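PDB 4GRF: putative thiol-disulfide oxidoreductase from Bacteroides vulgatus, which probably acts as a thiol-disulfide oxidoreductase, perhaps in cytochrome c-type biogenesis, and is represented here by its thioredoxin domain alone. Local coordinates for residues Y31-F36 / N134-F139; H112-L115 / K121-A124; A11-G14 / N20-S23; K46-L51 / S86-V91; D35-F38 / C44-E47. All coordinates share one frame; numbering follows the deposited sequence. Where two conformers were deposited one is given.

Contact 1: residues Y31-F36 / N134-F139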
# COMPACT_ATOMS: atom_id res chain seq x y z
N TYR A 31 -6.46 1.61 -10.32
CA TYR A 31 -6.81 1.21 -8.97
C TYR A 31 -5.49 0.89 -8.27
O TYR A 31 -4.61 0.27 -8.85
CB TYR A 31 -7.72 -0.01 -8.99
CG TYR A 31 -9.15 0.35 -9.28
CD1 TYR A 31 -9.99 0.79 -8.27
CD2 TYR A 31 -9.67 0.19 -10.55
CE1 TYR A 31 -11.32 1.10 -8.53
CE2 TYR A 31 -10.98 0.51 -10.82
CZ TYR A 31 -11.80 0.98 -9.82
OH TYR A 31 -13.11 1.30 -10.11
N VAL A 32 -5.38 1.33 -7.02
CA VAL A 32 -4.18 1.12 -6.24
C VAL A 32 -4.56 0.59 -4.88
O VAL A 32 -5.31 1.23 -4.16
CB VAL A 32 -3.42 2.45 -6.01
CG1 VAL A 32 -2.05 2.16 -5.41
CG2 VAL A 32 -3.29 3.24 -7.30
N LEU A 33 -4.02 -0.57 -4.52
CA LEU A 33 -4.08 -1.02 -3.16
C LEU A 33 -2.92 -0.34 -2.46
O LEU A 33 -1.77 -0.45 -2.90
CB LEU A 33 -3.90 -2.53 -3.10
CG LEU A 33 -4.56 -3.39 -2.03
CD1 LEU A 33 -6.08 -3.20 -1.94
CD2 LEU A 33 -4.27 -4.84 -2.36
N VAL A 34 -3.23 0.39 -1.40
CA VAL A 34 -2.20 1.02 -0.59
C VAL A 34 -2.04 0.21 0.70
O VAL A 34 -3.02 0.01 1.44
CB VAL A 34 -2.55 2.48 -0.30
CG1 VAL A 34 -1.43 3.15 0.47
CG2 VAL A 34 -2.81 3.22 -1.60
N ASP A 35 -0.84 -0.30 0.90
CA ASP A 35 -0.50 -1.16 2.03
C ASP A 35 0.46 -0.44 2.95
O ASP A 35 1.64 -0.30 2.61
CB ASP A 35 0.15 -2.42 1.48
CG ASP A 35 0.60 -3.36 2.55
OD1 ASP A 35 0.09 -3.25 3.67
OD2 ASP A 35 1.49 -4.20 2.24
N PHE A 36 -0.04 0.06 4.07
CA PHE A 36 0.80 0.67 5.09
C PHE A 36 1.30 -0.42 6.05
O PHE A 36 0.52 -1.18 6.62
CB PHE A 36 0.03 1.71 5.91
CG PHE A 36 -0.51 2.89 5.12
CD1 PHE A 36 -1.74 2.82 4.50
CD2 PHE A 36 0.19 4.08 5.06
CE1 PHE A 36 -2.24 3.92 3.81
CE2 PHE A 36 -0.32 5.17 4.38
CZ PHE A 36 -1.52 5.08 3.75
N ASN A 134 -10.84 -10.65 -3.71
CA ASN A 134 -12.22 -10.54 -4.18
C ASN A 134 -12.67 -9.09 -4.33
O ASN A 134 -13.38 -8.76 -5.28
CB ASN A 134 -13.18 -11.31 -3.28
CG ASN A 134 -12.82 -12.79 -3.20
OD1 ASN A 134 -12.15 -13.33 -4.08
ND2 ASN A 134 -13.24 -13.43 -2.13
N THR A 135 -12.21 -8.22 -3.43
CA THR A 135 -12.56 -6.81 -3.51
C THR A 135 -11.92 -6.14 -4.71
O THR A 135 -12.57 -5.39 -5.46
CB THR A 135 -12.20 -6.05 -2.21
OG1 THR A 135 -12.94 -6.61 -1.13
CG2 THR A 135 -12.53 -4.56 -2.34
N VAL A 136 -10.65 -6.43 -4.96
CA VAL A 136 -10.00 -5.86 -6.12
C VAL A 136 -10.67 -6.36 -7.39
O VAL A 136 -10.89 -5.60 -8.32
CB VAL A 136 -8.48 -6.16 -6.14
CG1 VAL A 136 -7.87 -5.76 -7.47
CG2 VAL A 136 -7.80 -5.43 -4.98
N GLU A 137 -10.99 -7.65 -7.44
CA GLU A 137 -11.64 -8.22 -8.62
C GLU A 137 -12.93 -7.47 -8.95
O GLU A 137 -13.19 -7.11 -10.11
CB GLU A 137 -11.95 -9.69 -8.35
CG GLU A 137 -12.54 -10.42 -9.54
CD GLU A 137 -12.77 -11.89 -9.23
OE1 GLU A 137 -12.98 -12.22 -8.04
OE2 GLU A 137 -12.73 -12.71 -10.15
N LYS A 138 -13.72 -7.24 -7.91
CA LYS A 138 -14.99 -6.52 -8.01
C LYS A 138 -14.86 -5.15 -8.65
O LYS A 138 -15.66 -4.76 -9.50
CB LYS A 138 -15.62 -6.41 -6.62
CG LYS A 138 -16.79 -5.46 -6.49
CD LYS A 138 -17.19 -5.33 -5.02
CE LYS A 138 -18.48 -4.54 -4.83
NZ LYS A 138 -18.35 -3.11 -5.24
N PHE A 139 -13.83 -4.40 -8.27
CA PHE A 139 -13.66 -3.04 -8.77
C PHE A 139 -12.95 -3.02 -10.12
O PHE A 139 -13.29 -2.24 -10.99
CB PHE A 139 -12.90 -2.19 -7.75
CG PHE A 139 -13.75 -1.68 -6.63
CD1 PHE A 139 -14.48 -0.52 -6.78
CD2 PHE A 139 -13.80 -2.35 -5.43
CE1 PHE A 139 -15.27 -0.04 -5.75
CE2 PHE A 139 -14.59 -1.89 -4.39
CZ PHE A 139 -15.32 -0.72 -4.55
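F139, which packs on the ring of Y31, has its backbone N held by two carbonyls of its own helix. F139 N gives a hydrogen bond to T135 O at 3.2 Å and a weak one to V136 O. The T135 carbonyl oxygen also lies at the edge of the F139 ring, in its plane. Across the contact the interaction is apolar. F139 CB sits over one face of the Y31 ring in a CH-pi contact, 4.1 Å from the ring centroid and 27° off the normal. Its closest ring atom is Y31 CE1, at 3.7 Å. In both residues CG is anti to the carbonyl carbon (chi1 -80°), and the two side chains cross at about a right angle. The rings meet obliquely, with planes 50° apart. The other side of the Y31 ring rim, CE2, comes within 3.6 Å of F139 O. Deeper in, L33 CD1 touches V136 CG2 at 4.1 Å. With an alanine in place of Y31, the CB of F139 would probably lose the aromatic face beneath it, leaving a gap between strand and helix. The contact lays helix 129-140 against strand 31-37 of the central sheet. Around it, V136 also packs on F63 and on F58 of helix 48-58, F139 reaches L115 of strand 112-116, and Y31 touches D117 and P118.

Contact 2: residues H112-L115 / K121-A124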
# COMPACT_ATOMS: atom_id res chain seq x y z
N HIS A 112 -2.74 -1.73 7.55
CA HIS A 112 -3.75 -0.82 7.06
C HIS A 112 -3.72 -0.90 5.53
O HIS A 112 -2.77 -0.43 4.88
CB HIS A 112 -3.49 0.60 7.52
CG HIS A 112 -4.63 1.50 7.26
ND1 HIS A 112 -5.81 1.41 7.96
CD2 HIS A 112 -4.79 2.52 6.39
CE1 HIS A 112 -6.65 2.32 7.52
NE2 HIS A 112 -6.05 3.01 6.57
N ILE A 113 -4.73 -1.58 4.99
CA ILE A 113 -4.76 -1.81 3.55
C ILE A 113 -6.08 -1.30 2.97
O ILE A 113 -7.17 -1.75 3.36
CB ILE A 113 -4.61 -3.30 3.22
CG1 ILE A 113 -3.38 -3.87 3.91
CG2 ILE A 113 -4.53 -3.50 1.71
CD1 ILE A 113 -3.18 -5.36 3.69
N ILE A 114 -5.97 -0.37 2.04
CA ILE A 114 -7.11 0.29 1.44
C ILE A 114 -7.03 0.21 -0.08
O ILE A 114 -5.97 -0.03 -0.63
CB ILE A 114 -7.22 1.76 1.86
CG1 ILE A 114 -5.96 2.55 1.43
CG2 ILE A 114 -7.39 1.87 3.38
CD1 ILE A 114 -6.05 4.03 1.68
N LEU A 115 -8.15 0.43 -0.76
CA LEU A 115 -8.22 0.45 -2.21
C LEU A 115 -8.60 1.85 -2.65
O LEU A 115 -9.61 2.40 -2.18
CB LEU A 115 -9.24 -0.54 -2.77
CG LEU A 115 -9.26 -0.66 -4.31
CD1 LEU A 115 -7.89 -1.05 -4.87
CD2 LEU A 115 -10.34 -1.62 -4.76
N LYS A 121 -9.94 8.44 -4.99
CA LYS A 121 -10.90 8.26 -3.92
C LYS A 121 -10.76 6.90 -3.25
O LYS A 121 -10.55 5.88 -3.92
CB LYS A 121 -12.31 8.39 -4.49
CG LYS A 121 -13.39 8.69 -3.46
CD LYS A 121 -14.72 8.99 -4.15
CE LYS A 121 -15.29 7.74 -4.80
NZ LYS A 121 -16.66 7.94 -5.33
N ILE A 122 -10.88 6.87 -1.93
CA ILE A 122 -10.82 5.60 -1.20
C ILE A 122 -12.15 4.87 -1.37
O ILE A 122 -13.20 5.38 -0.98
CB ILE A 122 -10.52 5.83 0.28
CG1 ILE A 122 -9.17 6.54 0.41
CG2 ILE A 122 -10.51 4.52 1.04
CD1 ILE A 122 -8.83 6.98 1.81
N VAL A 123 -12.11 3.67 -1.94
CA VAL A 123 -13.36 2.96 -2.22
C VAL A 123 -13.56 1.71 -1.39
O VAL A 123 -14.65 1.14 -1.39
CB VAL A 123 -13.53 2.65 -3.73
CG1 VAL A 123 -13.67 3.94 -4.52
CG2 VAL A 123 -12.39 1.79 -4.26
N ALA A 124 -12.52 1.28 -0.70
CA ALA A 124 -12.60 0.14 0.21
C ALA A 124 -11.49 0.19 1.24
O ALA A 124 -10.40 0.73 1.00
CB ALA A 124 -12.55 -1.17 -0.57
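The flat groups that meet here are peptide carbonyls, those of L115 and A124. L115 O takes V123 N almost end-on, at 2.8 Å. A124 N also points at L115 O, but this bond is weak, at 3.5 Å. The A124 carbonyl is used differently: L115 N lies above its plane, 35° out of it, and still makes a straight bond of 2.9 Å to A124 O. V123 and A124 thus both face L115, which is a classic beta bulge in an antiparallel hairpin. Side chains follow the backbone. L115 CB and A124 CB meet at 4.0 Å on one face of the sheet. V123 CG2 stands between its backbone N and carbonyl carbon (chi1 -65° for CG1), which brings it to L115 CG. I114 and I122 touch only by their far ends, CD1 to CD1 at 4.1 Å. The segments 112-115 and 122-124 run at 106° to each other, and L115 with A124 is the one bridged pair between them. Strand 122-124 is the outermost strand here, and 112-116 has strand 31-37 on its other flank. L115, V123 and A124 pack against helix 129-140 through F139 and T135, while I114 meets V34 and Y105.

Contact 3: residues A11-G14 / N20-S23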
# COMPACT_ATOMS: atom_id res chain seq x y z
N ALA A 11 -2.19 12.91 0.11
CA ALA A 11 -0.92 12.73 -0.56
C ALA A 11 0.03 11.83 0.24
O ALA A 11 0.06 11.84 1.47
CB ALA A 11 -0.29 14.08 -0.84
N ILE A 12 0.81 11.04 -0.50
CA ILE A 12 1.87 10.21 0.06
C ILE A 12 3.05 10.25 -0.91
O ILE A 12 2.86 10.08 -2.13
CB ILE A 12 1.47 8.72 0.20
CG1 ILE A 12 0.16 8.52 0.97
CG2 ILE A 12 2.58 7.93 0.90
CD1 ILE A 12 -0.32 7.08 0.91
N THR A 13 4.26 10.48 -0.39
CA THR A 13 5.47 10.32 -1.16
C THR A 13 6.49 9.61 -0.30
O THR A 13 6.60 9.90 0.89
CB THR A 13 6.07 11.67 -1.60
OG1 THR A 13 5.06 12.48 -2.21
CG2 THR A 13 7.19 11.45 -2.60
N GLY A 14 7.20 8.67 -0.90
CA GLY A 14 8.33 8.02 -0.25
C GLY A 14 9.39 7.72 -1.30
O GLY A 14 9.20 7.99 -2.50
N ASN A 20 14.30 6.65 -6.03
CA ASN A 20 13.51 7.74 -6.59
C ASN A 20 12.27 8.03 -5.75
O ASN A 20 11.74 7.15 -5.09
CB ASN A 20 13.13 7.38 -8.01
CG ASN A 20 14.34 7.24 -8.90
OD1 ASN A 20 15.23 8.07 -8.87
ND2 ASN A 20 14.38 6.18 -9.67
N SER A 21 11.81 9.27 -5.77
CA SER A 21 10.60 9.63 -5.06
C SER A 21 9.41 9.16 -5.90
O SER A 21 9.36 9.42 -7.11
CB SER A 21 10.52 11.14 -4.86
OG SER A 21 11.35 11.52 -3.79
N VAL A 22 8.48 8.48 -5.27
CA VAL A 22 7.29 7.96 -5.93
C VAL A 22 6.11 8.26 -5.02
O VAL A 22 6.16 7.96 -3.81
CB VAL A 22 7.39 6.44 -6.19
CG1 VAL A 22 6.11 5.93 -6.83
CG2 VAL A 22 8.58 6.13 -7.09
N SER A 23 5.09 8.88 -5.59
CA SER A 23 3.92 9.35 -4.86
C SER A 23 2.67 8.57 -5.26
O SER A 23 2.59 8.03 -6.34
CB SER A 23 3.64 10.80 -5.20
OG SER A 23 3.19 10.89 -6.54
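G14, T13 and S23 have the most surface covered in this short hairpin. G14 carries the polar part. Its N donates to V22 O at 3.2 Å, and its O accepts from V22 N at 2.9 Å. The two bonds make G14 and V22 an antiparallel hydrogen-bonded pair. They differ in approach: V22 N meets G14 O nearly end-on, with a C=O...N angle of 174°, while G14 N is tilted 31° from the carbonyl plane of V22. Next along, T13 and S23 form a non-hydrogen-bonded pair, with CA atoms 4.1 Å apart and side chains on the same face. T13 OG1 lies 3.7 Å from S23 CB. T13 CG2, anti to its own N (chi1 -50° for OG1), reaches along the partner strand to S21 CB at 4.0 Å. CA-H...O contacts fill in beside the two bonds: S23 CA approaches I12 O, and S21 CA approaches G14 O. V22 O has a second partner in Y66 OH, and S23 N bonds D26 OD2. The hairpin of strands 13-15 and 21-23 lies beside the central sheet. I12 packs on V34 and F36 of strand 31-37 and on Y66 and V68 of strand 63-69.

Contact 4: residues K46-L51 / S86-V91. With SO4 (sulfate ion), chain E.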
# COMPACT_ATOMS: atom_id res chain seq x y z
N LYS A 46 2.27 -11.39 6.72
CA LYS A 46 1.46 -12.56 6.38
C LYS A 46 0.44 -12.30 5.28
O LYS A 46 -0.12 -13.23 4.72
CB LYS A 46 0.75 -13.12 7.61
CG LYS A 46 1.69 -13.82 8.58
CD LYS A 46 0.99 -14.20 9.87
CE LYS A 46 0.09 -15.41 9.65
NZ LYS A 46 -0.38 -16.01 10.92
N GLU A 47 0.21 -11.04 4.93
CA GLU A 47 -0.71 -10.74 3.85
C GLU A 47 -0.03 -10.88 2.46
O GLU A 47 -0.69 -10.85 1.42
CB GLU A 47 -1.25 -9.30 3.99
CG GLU A 47 -2.17 -9.08 5.17
CD GLU A 47 -3.40 -9.96 5.14
OE1 GLU A 47 -3.95 -10.16 4.04
OE2 GLU A 47 -3.81 -10.43 6.21
N THR A 48 1.29 -11.03 2.47
CA THR A 48 2.10 -11.06 1.25
C THR A 48 1.55 -11.99 0.14
O THR A 48 1.39 -11.56 -0.99
CB THR A 48 3.57 -11.37 1.58
OG1 THR A 48 4.11 -10.29 2.34
CG2 THR A 48 4.40 -11.51 0.31
N PRO A 49 1.31 -13.27 0.46
CA PRO A 49 0.80 -14.18 -0.58
C PRO A 49 -0.52 -13.70 -1.20
O PRO A 49 -0.69 -13.79 -2.41
CB PRO A 49 0.56 -15.50 0.16
CG PRO A 49 1.19 -15.36 1.50
CD PRO A 49 1.39 -13.90 1.79
N TYR A 50 -1.42 -13.17 -0.38
CA TYR A 50 -2.66 -12.59 -0.91
C TYR A 50 -2.42 -11.38 -1.78
O TYR A 50 -3.06 -11.22 -2.81
CB TYR A 50 -3.62 -12.22 0.21
CG TYR A 50 -3.93 -13.37 1.11
CD1 TYR A 50 -4.92 -14.29 0.78
CD2 TYR A 50 -3.23 -13.55 2.28
CE1 TYR A 50 -5.19 -15.36 1.61
CE2 TYR A 50 -3.49 -14.61 3.12
CZ TYR A 50 -4.47 -15.51 2.78
OH TYR A 50 -4.72 -16.56 3.63
N LEU A 51 -1.53 -10.49 -1.34
CA LEU A 51 -1.14 -9.34 -2.15
C LEU A 51 -0.49 -9.74 -3.47
O LEU A 51 -0.79 -9.18 -4.52
CB LEU A 51 -0.21 -8.43 -1.37
CG LEU A 51 -0.85 -7.78 -0.16
CD1 LEU A 51 0.21 -7.30 0.83
CD2 LEU A 51 -1.71 -6.60 -0.61
N SER A 86 8.18 -9.16 -2.00
CA SER A 86 7.05 -8.25 -2.24
C SER A 86 7.42 -7.13 -3.22
O SER A 86 7.47 -5.95 -2.85
CB SER A 86 6.58 -7.67 -0.91
OG SER A 86 7.67 -7.19 -0.13
N TYR A 87 7.69 -7.52 -4.46
CA TYR A 87 8.29 -6.61 -5.42
C TYR A 87 7.26 -5.84 -6.25
O TYR A 87 7.33 -5.80 -7.47
CB TYR A 87 9.24 -7.38 -6.36
CG TYR A 87 10.39 -8.05 -5.62
CD1 TYR A 87 11.31 -7.31 -4.91
CD2 TYR A 87 10.56 -9.43 -5.66
CE1 TYR A 87 12.37 -7.92 -4.24
CE2 TYR A 87 11.61 -10.05 -5.00
CZ TYR A 87 12.50 -9.29 -4.29
OH TYR A 87 13.55 -9.90 -3.62
N TRP A 88 6.30 -5.21 -5.59
CA TRP A 88 5.46 -4.24 -6.25
C TRP A 88 6.07 -2.86 -5.99
O TRP A 88 7.26 -2.77 -5.69
CB TRP A 88 3.99 -4.37 -5.78
CG TRP A 88 3.83 -4.54 -4.28
CD1 TRP A 88 3.88 -3.56 -3.32
CD2 TRP A 88 3.61 -5.78 -3.57
NE1 TRP A 88 3.68 -4.11 -2.07
CE2 TRP A 88 3.51 -5.47 -2.21
CE3 TRP A 88 3.45 -7.11 -3.98
CZ2 TRP A 88 3.28 -6.45 -1.24
CZ3 TRP A 88 3.25 -8.08 -3.01
CH2 TRP A 88 3.14 -7.74 -1.66
N ASN A 89 5.31 -1.78 -6.10
CA ASN A 89 5.88 -0.46 -5.86
C ASN A 89 6.02 -0.28 -4.35
O ASN A 89 5.02 -0.15 -3.66
CB ASN A 89 4.96 0.62 -6.43
CG ASN A 89 4.86 0.55 -7.93
OD1 ASN A 89 5.81 0.91 -8.63
ND2 ASN A 89 3.73 0.09 -8.44
N GLN A 90 7.24 -0.29 -3.86
CA GLN A 90 7.50 -0.16 -2.43
C GLN A 90 8.23 1.14 -2.12
O GLN A 90 9.33 1.38 -2.66
CB GLN A 90 8.39 -1.32 -1.97
CG GLN A 90 7.76 -2.70 -2.06
CD GLN A 90 6.85 -3.01 -0.89
OE1 GLN A 90 6.31 -2.11 -0.24
NE2 GLN A 90 6.65 -4.30 -0.62
N VAL A 91 7.67 1.95 -1.23
CA VAL A 91 8.36 3.15 -0.78
C VAL A 91 8.54 3.16 0.73
O VAL A 91 7.77 2.56 1.47
CB VAL A 91 7.67 4.46 -1.19
CG1 VAL A 91 7.59 4.56 -2.71
CG2 VAL A 91 6.31 4.62 -0.52
S SO4 E . 3.48 -1.25 -11.88
O1 SO4 E . 3.01 -1.20 -13.28
O2 SO4 E . 2.57 -2.15 -11.11
O3 SO4 E . 4.86 -1.78 -11.82
O4 SO4 E . 3.48 0.13 -11.32
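W88 holds CG between its backbone N and carbonyl carbon (chi1 44°), and this turns the indole toward L51. L51 has CG anti to its carbonyl carbon (chi1 -65°), which carries CD1 to the ring beside CB. The contact belongs to the thioredoxin fold, where helix 48-58 covers one face of the central sheet and meets W88, just before edge strand 89-92. L51 CB touches the six-membered ring obliquely at W88 CH2, 3.4 Å away. L51 CD1 adds a second touch at W88 CZ2, at 3.8 Å. The two side chains cross at about a right angle. T48 O lies near the ring plane at its edge, 4.3 Å from W88 CH2, and T48 CG2 is near the same atom. T48 OG1 looks elsewhere, to R45 O. S86 O lies over one face of the indole, 3.9 Å above its plane. That oxygen is also gripped by Q90 NE2, on a lone pair in the carbonyl plane, at 2.9 Å. With a serine in place of W88, L51 CB and CD1 would probably lose the ring they rest on, and a gap is likely to open toward I65. On the strand, N89 ND2 gives an almost straight hydrogen bond to sulfate O4, 2.9 Å long with an angle of 173° at the hydrogen; the ion, probably from the crystallisation liquor, also bonds T64 OG1 and Y55 OH.

Contact 5: residues D35-F38 / C44-E47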
# COMPACT_ATOMS: atom_id res chain seq x y z
N ASP A 35 -0.84 -0.30 0.90
CA ASP A 35 -0.50 -1.16 2.03
C ASP A 35 0.46 -0.44 2.95
O ASP A 35 1.64 -0.30 2.61
CB ASP A 35 0.15 -2.42 1.48
CG ASP A 35 0.60 -3.36 2.55
OD1 ASP A 35 0.09 -3.25 3.67
OD2 ASP A 35 1.49 -4.20 2.24
N PHE A 36 -0.04 0.06 4.07
CA PHE A 36 0.80 0.67 5.09
C PHE A 36 1.30 -0.42 6.05
O PHE A 36 0.52 -1.18 6.62
CB PHE A 36 0.03 1.71 5.91
CG PHE A 36 -0.51 2.89 5.12
CD1 PHE A 36 -1.74 2.82 4.50
CD2 PHE A 36 0.19 4.08 5.06
CE1 PHE A 36 -2.24 3.92 3.81
CE2 PHE A 36 -0.32 5.17 4.38
CZ PHE A 36 -1.52 5.08 3.75
N TRP A 37 2.61 -0.47 6.23
CA TRP A 37 3.24 -1.58 6.94
C TRP A 37 4.61 -1.21 7.48
O TRP A 37 5.12 -0.12 7.26
CB TRP A 37 3.36 -2.79 6.00
CG TRP A 37 4.40 -2.62 4.94
CD1 TRP A 37 4.36 -1.76 3.87
CD2 TRP A 37 5.65 -3.30 4.85
NE1 TRP A 37 5.49 -1.87 3.13
CE2 TRP A 37 6.31 -2.79 3.71
CE3 TRP A 37 6.29 -4.26 5.63
CZ2 TRP A 37 7.56 -3.23 3.32
CZ3 TRP A 37 7.53 -4.69 5.24
CH2 TRP A 37 8.16 -4.18 4.09
N PHE A 38 5.22 -2.14 8.20
CA PHE A 38 6.62 -2.03 8.54
C PHE A 38 7.09 -3.45 8.83
O PHE A 38 6.28 -4.34 9.05
CB PHE A 38 6.87 -1.11 9.75
CG PHE A 38 5.98 -1.40 10.91
CD1 PHE A 38 4.71 -0.83 10.98
CD2 PHE A 38 6.39 -2.24 11.93
CE1 PHE A 38 3.88 -1.10 12.05
CE2 PHE A 38 5.56 -2.50 13.01
CZ PHE A 38 4.30 -1.93 13.07
N CYS A 44 1.07 -7.91 8.82
CA CYS A 44 1.36 -7.24 7.53
C CYS A 44 2.11 -8.19 6.59
O CYS A 44 1.76 -8.34 5.41
CB CYS A 44 2.21 -5.97 7.75
SG CYS A 44 1.50 -4.67 8.81
N ARG A 45 3.12 -8.85 7.12
CA ARG A 45 3.97 -9.70 6.33
C ARG A 45 3.16 -10.90 5.86
O ARG A 45 3.34 -11.39 4.74
CB ARG A 45 5.16 -10.21 7.16
CG ARG A 45 5.87 -9.14 7.98
CD ARG A 45 6.86 -8.30 7.18
NE ARG A 45 7.86 -9.14 6.49
CZ ARG A 45 9.05 -9.46 6.98
NH1 ARG A 45 9.47 -9.01 8.14
NH2 ARG A 45 9.84 -10.25 6.29
N LYS A 46 2.27 -11.39 6.72
CA LYS A 46 1.46 -12.56 6.38
C LYS A 46 0.44 -12.30 5.28
O LYS A 46 -0.12 -13.23 4.72
CB LYS A 46 0.75 -13.12 7.61
CG LYS A 46 1.69 -13.82 8.58
CD LYS A 46 0.99 -14.20 9.87
CE LYS A 46 0.09 -15.41 9.65
NZ LYS A 46 -0.38 -16.01 10.92
N GLU A 47 0.21 -11.04 4.93
CA GLU A 47 -0.71 -10.74 3.85
C GLU A 47 -0.03 -10.88 2.46
O GLU A 47 -0.69 -10.85 1.42
CB GLU A 47 -1.25 -9.30 3.99
CG GLU A 47 -2.17 -9.08 5.17
CD GLU A 47 -3.40 -9.96 5.14
OE1 GLU A 47 -3.95 -10.16 4.04
OE2 GLU A 47 -3.81 -10.43 6.21
O HOH W 1 2.51 -6.11 3.82
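W37 CB and C44 CB meet at 3.8 Å, and this is the tight part of the contact. W37 has CG between its backbone N and carbonyl carbon (chi1 72°), which leads the indole past the cysteine toward R45. C44 SG is anti to its carbonyl carbon (chi1 -59°). This sets the sulfur beside the strand backbone, 3.9 Å from W37 CB and 4.2 Å from F36 O. C44 is buried and forms the observed disulfide with C41. The CxxC at the start of a helix is the redox motif of thioredoxins, and a redox role is probable here too. The R45 side is looser and partly exposed. Its chain bends at chi2 and chi3, and only CD comes near W37, at 4.2 Å from CZ3 and oblique to the ring. Ring and guanidinium planes stand 61° apart. The charged end is held by other residues: NE by D84, NH2 by E83 and NH1 by A39 O. By D35 strand and helix do not touch directly; a water bridges them. The water donates to D35 OD2 at 2.7 Å and to C44 O at 2.8 Å. D35 probably corresponds to the buried aspartate behind the disulfide of thioredoxins, six residues before the first cysteine. The contact joins the C-terminal end of strand 31-37 to helix 42-46. W37 also packs on A80 and I81 of helix 74-84, F36 lies on the other face with Y105, and D35 and E47 both touch I113 of strand 112-116.

In the fold
From the N terminus, contact 3 closes first, as a small hairpin complete before strand 31-37 begins. That strand opens contacts 1 and 5 together. Contact 5 closes quickly, on the CxxC helix. Contact 4 starts where contact 5 ends, sharing K46 and E47, and closes at strand 89-92. Contact 2 closes later, as the hairpin of strands 112-116 and 122-124. Contact 1 closes last, on helix 129-140, so contacts 2 and 4 fall within its span. The hubs are D35 and L33, which meet L51 of contact 4, and V34 and F36, which bond strand 112-116 and pack on I12 of contact 3.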